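Acyl-coenzyme A oxidase acox-1.2 (Caenorhabditis elegans, PDB 5K3J) catalyses the FAD-dependent first step of peroxisomal beta-oxidation of ascaroside pheromones, desaturating the CoA thioester of an ascaroside with a five-carbon omega side chain. Local coordinates at residues N3-R7 / E17-A21; G73-I77 / G108-A112; L191-C195 / A245-G249. Numbering follows the deposited sequence.

How the interactions relate
The three contacts run in series, share no helix or strand, and their chemistry follows their depth. Interaction 1 is partly buried near the N-terminus, about 35 Å and 42 Å, centre to centre, from the other two; there arginines lie against a loop, and no hydrogen bond crosses. Interactions 2 and 3 are buried neighbours with centres about 10 Å apart, both touching the second subunit. The 108-112 loop touches both segments of interaction 3: Pro110 CB lies 3.8 Å from Ser194 OG, and Gly108 CA 3.8 Å from Ala246 CB. Interaction 2 is largely apolar helix-to-loop packing, whereas interaction 3 joins a loop to the residue leading into strand 248-253 through one buried carboxylate.

Interaction 1. Residues N3-R7 / E17-A21; sequences NRSIR and ERRMA
Residues 3-7 have no regular secondary structure but bend in a type I beta turn from Asn3 to Ile6, closed by a weak Ile6 N to Asn3 O bond of 3.5 Å. Residues 17-21 begin on helix 12-18 and include a type I turn from Arg18 to Ala21, with Ala21 N to Arg18 O at 3.3 Å. The nearest CA atoms across the segments are those of Asn3 and Ala21, 5.8 Å apart. The loop before helix 12-18 thus folds back against that helix.

Arg18 points its CB toward residues 3-7, and chi1 m with chi2 and chi3 t stretches its side chain alongside the loop. Ile6 (m, t) lays CG1 3.6 Å from Arg18 CB, and Asn3 CB sits 3.8 Å from the small methyl of Ala21, CB. Ile6 CD1 covers one face of the Arg19 guanidinium, 3.7 Å from NH1.

Ser5 O stands over the Arg18 guanidinium face, 2.9 Å from NH1 but at a poor angle for a hydrogen bond. Salt bridges to Asp10 and Asp606 and a hydrogen bond to Arg622 O meet the charge. The segments touch largely through aliphatic groups, while the buried arginine's polarity ties them to helix 601-606.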
loop_
_atom_site.group_PDB
_atom_site.type_symbol
_atom_site.label_atom_id
_atom_site.label_comp_id
_atom_site.label_asym_id
_atom_site.label_seq_id
_atom_site.Cartn_x
_atom_site.Cartn_y
_atom_site.Cartn_z
ATOM N N ASN A 3 12.937 -31.050 -4.873
ATOM C CA ASN A 3 12.845 -29.672 -5.336
ATOM C C ASN A 3 13.217 -29.568 -6.809
ATOM O O ASN A 3 14.396 -29.583 -7.161
ATOM C CB ASN A 3 13.748 -28.766 -4.497
ATOM C CG ASN A 3 13.387 -27.296 -4.626
ATOM O OD1 ASN A 3 12.680 -26.744 -3.783
ATOM N ND2 ASN A 3 13.880 -26.655 -5.680
ATOM N N ARG A 4 12.209 -29.457 -7.669
ATOM C CA ARG A 4 12.428 -29.507 -9.111
ATOM C C ARG A 4 12.976 -28.193 -9.675
ATOM O O ARG A 4 13.252 -28.092 -10.871
ATOM C CB ARG A 4 11.123 -29.879 -9.823
ATOM C CG ARG A 4 11.292 -30.885 -10.950
ATOM C CD ARG A 4 11.788 -32.234 -10.435
ATOM N NE ARG A 4 10.697 -33.110 -10.019
ATOM C CZ ARG A 4 10.865 -34.355 -9.582
ATOM N NH1 ARG A 4 9.816 -35.085 -9.226
ATOM N NH2 ARG A 4 12.085 -34.874 -9.501
ATOM N N SER A 5 13.138 -27.193 -8.812
ATOM C CA SER A 5 13.598 -25.873 -9.240
ATOM C C SER A 5 15.113 -25.726 -9.087
ATOM O O SER A 5 15.666 -24.642 -9.273
ATOM C CB SER A 5 12.876 -24.780 -8.451
ATOM O OG SER A 5 11.472 -24.955 -8.521
ATOM N N ILE A 6 15.773 -26.829 -8.746
ATOM C CA ILE A 6 17.228 -26.878 -8.653
ATOM C C ILE A 6 17.868 -26.971 -10.039
ATOM O O ILE A 6 17.465 -27.800 -10.852
ATOM C CB ILE A 6 17.685 -28.082 -7.806
ATOM C CG1 ILE A 6 17.233 -27.920 -6.353
ATOM C CG2 ILE A 6 19.191 -28.259 -7.885
ATOM C CD1 ILE A 6 17.361 -29.185 -5.527
ATOM N N ARG A 7 18.856 -26.119 -10.306
ATOM C CA ARG A 7 19.553 -26.124 -11.593
ATOM C C ARG A 7 21.062 -25.970 -11.406
ATOM O O ARG A 7 21.532 -25.654 -10.310
ATOM C CB ARG A 7 19.030 -25.006 -12.499
ATOM C CG ARG A 7 17.523 -25.005 -12.702
ATOM C CD ARG A 7 17.079 -26.031 -13.728
ATOM N NE ARG A 7 15.628 -26.195 -13.709
ATOM C CZ ARG A 7 14.932 -26.817 -14.655
ATOM N NH1 ARG A 7 13.615 -26.920 -14.550
ATOM N NH2 ARG A 7 15.554 -27.330 -15.709
ATOM N N GLU A 17 19.094 -24.354 0.373
ATOM C CA GLU A 17 17.724 -24.170 0.841
ATOM C C GLU A 17 16.783 -25.167 0.172
ATOM O O GLU A 17 15.802 -25.609 0.770
ATOM C CB GLU A 17 17.251 -22.740 0.572
ATOM C CG GLU A 17 17.910 -21.685 1.447
ATOM C CD GLU A 17 17.411 -21.709 2.880
ATOM O OE1 GLU A 17 16.322 -22.272 3.129
ATOM O OE2 GLU A 17 18.109 -21.160 3.758
ATOM N N ARG A 18 17.094 -25.520 -1.072
ATOM C CA ARG A 18 16.253 -26.419 -1.854
ATOM C C ARG A 18 16.597 -27.879 -1.595
ATOM O O ARG A 18 15.790 -28.772 -1.849
ATOM C CB ARG A 18 16.381 -26.096 -3.343
ATOM C CG ARG A 18 15.775 -24.758 -3.721
ATOM C CD ARG A 18 16.195 -24.312 -5.114
ATOM N NE ARG A 18 15.549 -23.055 -5.478
ATOM C CZ ARG A 18 15.856 -22.334 -6.552
ATOM N NH1 ARG A 18 16.813 -22.737 -7.381
ATOM N NH2 ARG A 18 15.206 -21.203 -6.797
ATOM N N ARG A 19 17.800 -28.115 -1.082
ATOM C CA ARG A 19 18.214 -29.456 -0.693
ATOM C C ARG A 19 17.438 -29.890 0.551
ATOM O O ARG A 19 17.406 -31.070 0.901
ATOM C CB ARG A 19 19.722 -29.502 -0.429
ATOM C CG ARG A 19 20.428 -30.734 -0.977
ATOM C CD ARG A 19 20.924 -30.512 -2.399
ATOM N NE ARG A 19 20.094 -31.185 -3.393
ATOM C CZ ARG A 19 20.488 -31.438 -4.636
ATOM N NH1 ARG A 19 19.676 -32.053 -5.485
ATOM N NH2 ARG A 19 21.704 -31.077 -5.031
ATOM N N MET A 20 16.803 -28.919 1.207
ATOM C CA MET A 20 16.036 -29.161 2.424
ATOM C C MET A 20 14.577 -29.503 2.128
ATOM O O MET A 20 13.755 -29.560 3.043
ATOM C CB MET A 20 16.084 -27.937 3.344
ATOM C CG MET A 20 17.482 -27.409 3.627
ATOM S SD MET A 20 17.504 -25.949 4.692
ATOM C CE MET A 20 17.358 -26.689 6.315
ATOM N N ALA A 21 14.252 -29.727 0.858
ATOM C CA ALA A 21 12.870 -29.995 0.457
ATOM C C ALA A 21 12.371 -31.339 0.991
ATOM O O ALA A 21 12.997 -32.373 0.764
ATOM C CB ALA A 21 12.746 -29.954 -1.060
#

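Interaction 2. Residues G73-I77 / G108-A112; sequences GTRKI and GHPFA
Ile77 is the centre of this contact. Its chi1 is t (-158°) and its chi2 p (57°), a setting that carries CG1 and CD1 out from helix 66-82 to the facing loop: CD1 reaches His109 ND1 at 3.6 Å, CG1 meets the edge of the Phe111 ring at CD2, 3.6 Å away, and CG2 touches Pro110 CD at 3.8 Å. A branched aliphatic side chain can touch all three together.

Phe111 (chi1 m, chi2 -72°) and His109 (chi1 p, chi2 93°) both have CB directed toward the helix. The proline ring, C-gamma exo, packs Pro110 CG 3.3 Å from Thr74 OG1, whose chi1 of m lets the hydroxyl bond back to Val70 O within its own helix.

The nearest CA atoms are those of Gly73 and His109, 4.6 Å apart. Glycine is needed at 73, since a CB would clash with Gly108 O, 4.0 Å from Gly73 CA. At Gly108, phi/psi 117/153, a CB would be jammed against the preceding carbonyl oxygen. The loop makes a type I turn from His109 to Ala112, closed by Ala112 N to His109 O at 3.2 Å.

Leu652 and Met655 of the second subunit pack on Pro110 and Phe111. Phe111 is the N-cap residue of helix 112-125; Ala112, next in the chain, touches the bound ascaroside-CoA, so the loop packed here leads into the substrate pocket.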
loop_
_atom_site.group_PDB
_atom_site.type_symbol
_atom_site.label_atom_id
_atom_site.label_comp_id
_atom_site.label_asym_id
_atom_site.label_seq_id
_atom_site.Cartn_x
_atom_site.Cartn_y
_atom_site.Cartn_z
ATOM N N GLY A 73 2.274 -3.552 -24.273
ATOM C CA GLY A 73 1.153 -4.444 -24.053
ATOM C C GLY A 73 0.483 -4.764 -25.376
ATOM O O GLY A 73 -0.015 -5.866 -25.580
ATOM N N THR A 74 0.487 -3.790 -26.279
ATOM C CA THR A 74 -0.117 -3.943 -27.601
ATOM C C THR A 74 0.797 -4.738 -28.537
ATOM O O THR A 74 0.323 -5.569 -29.323
ATOM C CB THR A 74 -0.431 -2.572 -28.228
ATOM O OG1 THR A 74 -1.515 -1.962 -27.521
ATOM C CG2 THR A 74 -0.814 -2.717 -29.685
ATOM N N ARG A 75 2.101 -4.476 -28.451
ATOM C CA ARG A 75 3.087 -5.243 -29.205
ATOM C C ARG A 75 2.982 -6.721 -28.835
ATOM O O ARG A 75 2.826 -7.577 -29.708
ATOM C CB ARG A 75 4.512 -4.743 -28.939
ATOM C CG ARG A 75 5.587 -5.522 -29.704
ATOM C CD ARG A 75 6.993 -5.153 -29.260
ATOM N NE ARG A 75 7.379 -5.831 -28.028
ATOM C CZ ARG A 75 7.867 -7.065 -27.984
ATOM N NH1 ARG A 75 8.020 -7.763 -29.100
ATOM N NH2 ARG A 75 8.203 -7.603 -26.822
ATOM N N LYS A 76 3.031 -7.006 -27.536
ATOM C CA LYS A 76 3.116 -8.375 -27.052
ATOM C C LYS A 76 1.809 -9.144 -27.249
ATOM O O LYS A 76 1.834 -10.354 -27.461
ATOM C CB LYS A 76 3.518 -8.381 -25.578
ATOM C CG LYS A 76 4.287 -9.626 -25.162
ATOM C CD LYS A 76 5.760 -9.529 -25.542
ATOM C CE LYS A 76 6.597 -8.892 -24.445
ATOM N NZ LYS A 76 6.602 -9.756 -23.242
ATOM N N ILE A 77 0.673 -8.450 -27.198
ATOM C CA ILE A 77 -0.630 -9.114 -27.326
ATOM C C ILE A 77 -0.936 -9.483 -28.780
ATOM O O ILE A 77 -1.653 -10.453 -29.046
ATOM C CB ILE A 77 -1.783 -8.236 -26.765
ATOM C CG1 ILE A 77 -2.996 -9.093 -26.395
ATOM C CG2 ILE A 77 -2.173 -7.148 -27.748
ATOM C CD1 ILE A 77 -2.676 -10.193 -25.402
ATOM N N GLY A 108 -1.457 -4.714 -17.912
ATOM C CA GLY A 108 -2.545 -4.415 -18.826
ATOM C C GLY A 108 -2.232 -4.632 -20.294
ATOM O O GLY A 108 -1.079 -4.542 -20.719
ATOM N N HIS A 109 -3.280 -4.914 -21.063
ATOM C CA HIS A 109 -3.172 -5.131 -22.502
ATOM C C HIS A 109 -4.545 -4.898 -23.141
ATOM O O HIS A 109 -5.562 -4.935 -22.446
ATOM C CB HIS A 109 -2.653 -6.540 -22.794
ATOM C CG HIS A 109 -3.534 -7.631 -22.269
ATOM N ND1 HIS A 109 -4.514 -8.228 -23.034
ATOM C CD2 HIS A 109 -3.585 -8.231 -21.057
ATOM C CE1 HIS A 109 -5.127 -9.151 -22.315
ATOM N NE2 HIS A 109 -4.584 -9.173 -21.111
ATOM N N PRO A 110 -4.580 -4.647 -24.462
ATOM C CA PRO A 110 -5.834 -4.320 -25.155
ATOM C C PRO A 110 -6.990 -5.307 -24.945
ATOM O O PRO A 110 -8.136 -4.934 -25.184
ATOM C CB PRO A 110 -5.411 -4.307 -26.628
ATOM C CG PRO A 110 -4.002 -3.886 -26.592
ATOM C CD PRO A 110 -3.418 -4.518 -25.360
ATOM N N PHE A 111 -6.700 -6.526 -24.498
ATOM C CA PHE A 111 -7.719 -7.573 -24.422
ATOM C C PHE A 111 -8.070 -8.031 -23.008
ATOM O O PHE A 111 -8.762 -9.036 -22.839
ATOM C CB PHE A 111 -7.277 -8.792 -25.238
ATOM C CG PHE A 111 -7.481 -8.639 -26.715
ATOM C CD1 PHE A 111 -8.749 -8.677 -27.264
ATOM C CD2 PHE A 111 -6.396 -8.473 -27.556
ATOM C CE1 PHE A 111 -8.925 -8.541 -28.631
ATOM C CE2 PHE A 111 -6.565 -8.339 -28.914
ATOM C CZ PHE A 111 -7.836 -8.373 -29.454
ATOM N N ALA A 112 -7.596 -7.302 -22.003
ATOM C CA ALA A 112 -7.801 -7.688 -20.607
ATOM C C ALA A 112 -9.277 -7.854 -20.269
ATOM O O ALA A 112 -9.742 -8.963 -20.010
ATOM C CB ALA A 112 -7.164 -6.667 -19.677
#

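Interaction 3. Residues L191-C195 / A245-G249; sequences LGKSC and AADNG
Asp247, chi1 p (58°), aims its carboxylate into the loop 191-195 that links strand 185-189 to strand 197-205. OD2 accepts the backbone Lys193 N at 2.7 Å and, weakly, Ser194 N at 3.1 Å; OD1 accepts Ser194 OG at 2.7 Å, the serine having chi1 m. Both oxygens are therefore engaged by consecutive residues of the loop, in which Leu191 and Gly192 have helix-like backbone angles.

The nearest CA atoms are those of Gly192 and Gly249, 3.6 Å apart. Glycine fits both places: a CB on Gly249, phi/psi -122/180, would collide with Gly192 N, and one on Gly192 would be tight against Gly249 CA. Leu191 CD2 lies 3.5 Å from Gly249 O.

Lys193 NZ hydrogen-bonds to Ala642 O of the second subunit, and Gly192 O and Lys193 O accept from Arg221 and His226. The buried aspartate is thus met by neutral donors, amides and a hydroxyl, which pin the loop just after the FAD-binding Gly189 to the residue leading into strand 248-253 without a salt bridge between the segments.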
loop_
_atom_site.group_PDB
_atom_site.type_symbol
_atom_site.label_atom_id
_atom_site.label_comp_id
_atom_site.label_asym_id
_atom_site.label_seq_id
_atom_site.Cartn_x
_atom_site.Cartn_y
_atom_site.Cartn_z
ATOM N N LEU A 191 -11.678 1.008 -22.884
ATOM C CA LEU A 191 -12.733 1.869 -23.415
ATOM C C LEU A 191 -12.172 3.056 -24.194
ATOM O O LEU A 191 -12.648 3.375 -25.283
ATOM C CB LEU A 191 -13.647 2.372 -22.289
ATOM C CG LEU A 191 -14.708 3.403 -22.701
ATOM C CD1 LEU A 191 -15.576 2.873 -23.829
ATOM C CD2 LEU A 191 -15.566 3.798 -21.509
ATOM N N GLY A 192 -11.153 3.695 -23.638
ATOM C CA GLY A 192 -10.593 4.897 -24.222
ATOM C C GLY A 192 -9.906 4.747 -25.568
ATOM O O GLY A 192 -10.140 5.551 -26.467
ATOM N N LYS A 193 -9.061 3.730 -25.719
ATOM C CA LYS A 193 -8.182 3.669 -26.884
ATOM C C LYS A 193 -8.200 2.361 -27.679
ATOM O O LYS A 193 -7.944 2.368 -28.883
ATOM C CB LYS A 193 -6.746 3.958 -26.439
ATOM C CG LYS A 193 -6.539 5.373 -25.936
ATOM C CD LYS A 193 -7.038 6.371 -26.965
ATOM C CE LYS A 193 -6.718 7.795 -26.557
ATOM N NZ LYS A 193 -7.092 8.777 -27.615
ATOM N N SER A 194 -8.503 1.248 -27.021
ATOM C CA SER A 194 -8.314 -0.061 -27.640
ATOM C C SER A 194 -9.566 -0.627 -28.303
ATOM O O SER A 194 -9.540 -0.969 -29.486
ATOM C CB SER A 194 -7.790 -1.051 -26.601
ATOM O OG SER A 194 -6.466 -0.718 -26.226
ATOM N N CYS A 195 -10.656 -0.729 -27.549
ATOM C CA CYS A 195 -11.858 -1.389 -28.044
ATOM C C CYS A 195 -12.520 -0.601 -29.167
ATOM O O CYS A 195 -12.377 0.623 -29.261
ATOM C CB CYS A 195 -12.863 -1.607 -26.910
ATOM S SG CYS A 195 -13.860 -0.158 -26.508
ATOM N N ALA A 245 -0.314 0.084 -18.340
ATOM C CA ALA A 245 -0.095 -0.380 -19.704
ATOM C C ALA A 245 -1.454 -0.551 -20.366
ATOM O O ALA A 245 -1.562 -0.686 -21.583
ATOM C CB ALA A 245 0.699 -1.678 -19.728
ATOM N N ALA A 246 -2.493 -0.527 -19.540
ATOM C CA ALA A 246 -3.866 -0.571 -20.017
ATOM C C ALA A 246 -4.403 0.839 -20.228
ATOM O O ALA A 246 -3.934 1.792 -19.610
ATOM C CB ALA A 246 -4.738 -1.335 -19.036
ATOM N N ASP A 247 -5.386 0.972 -21.110
ATOM C CA ASP A 247 -6.065 2.247 -21.266
ATOM C C ASP A 247 -7.471 2.134 -20.694
ATOM O O ASP A 247 -8.348 1.496 -21.269
ATOM C CB ASP A 247 -6.093 2.690 -22.736
ATOM C CG ASP A 247 -6.776 1.685 -23.643
ATOM O OD1 ASP A 247 -6.158 0.645 -23.953
ATOM O OD2 ASP A 247 -7.932 1.937 -24.049
ATOM N N ASN A 248 -7.667 2.724 -19.525
ATOM C CA ASN A 248 -9.000 2.832 -18.964
ATOM C C ASN A 248 -9.598 4.152 -19.425
ATOM O O ASN A 248 -8.986 5.207 -19.264
ATOM C CB ASN A 248 -8.948 2.719 -17.443
ATOM C CG ASN A 248 -8.331 1.414 -16.986
ATOM O OD1 ASN A 248 -7.111 1.255 -16.995
ATOM N ND2 ASN A 248 -9.172 0.469 -16.588
ATOM N N GLY A 249 -10.785 4.096 -20.015
ATOM C CA GLY A 249 -11.302 5.257 -20.707
ATOM C C GLY A 249 -12.634 5.801 -20.241
ATOM O O GLY A 249 -13.251 5.286 -19.310
#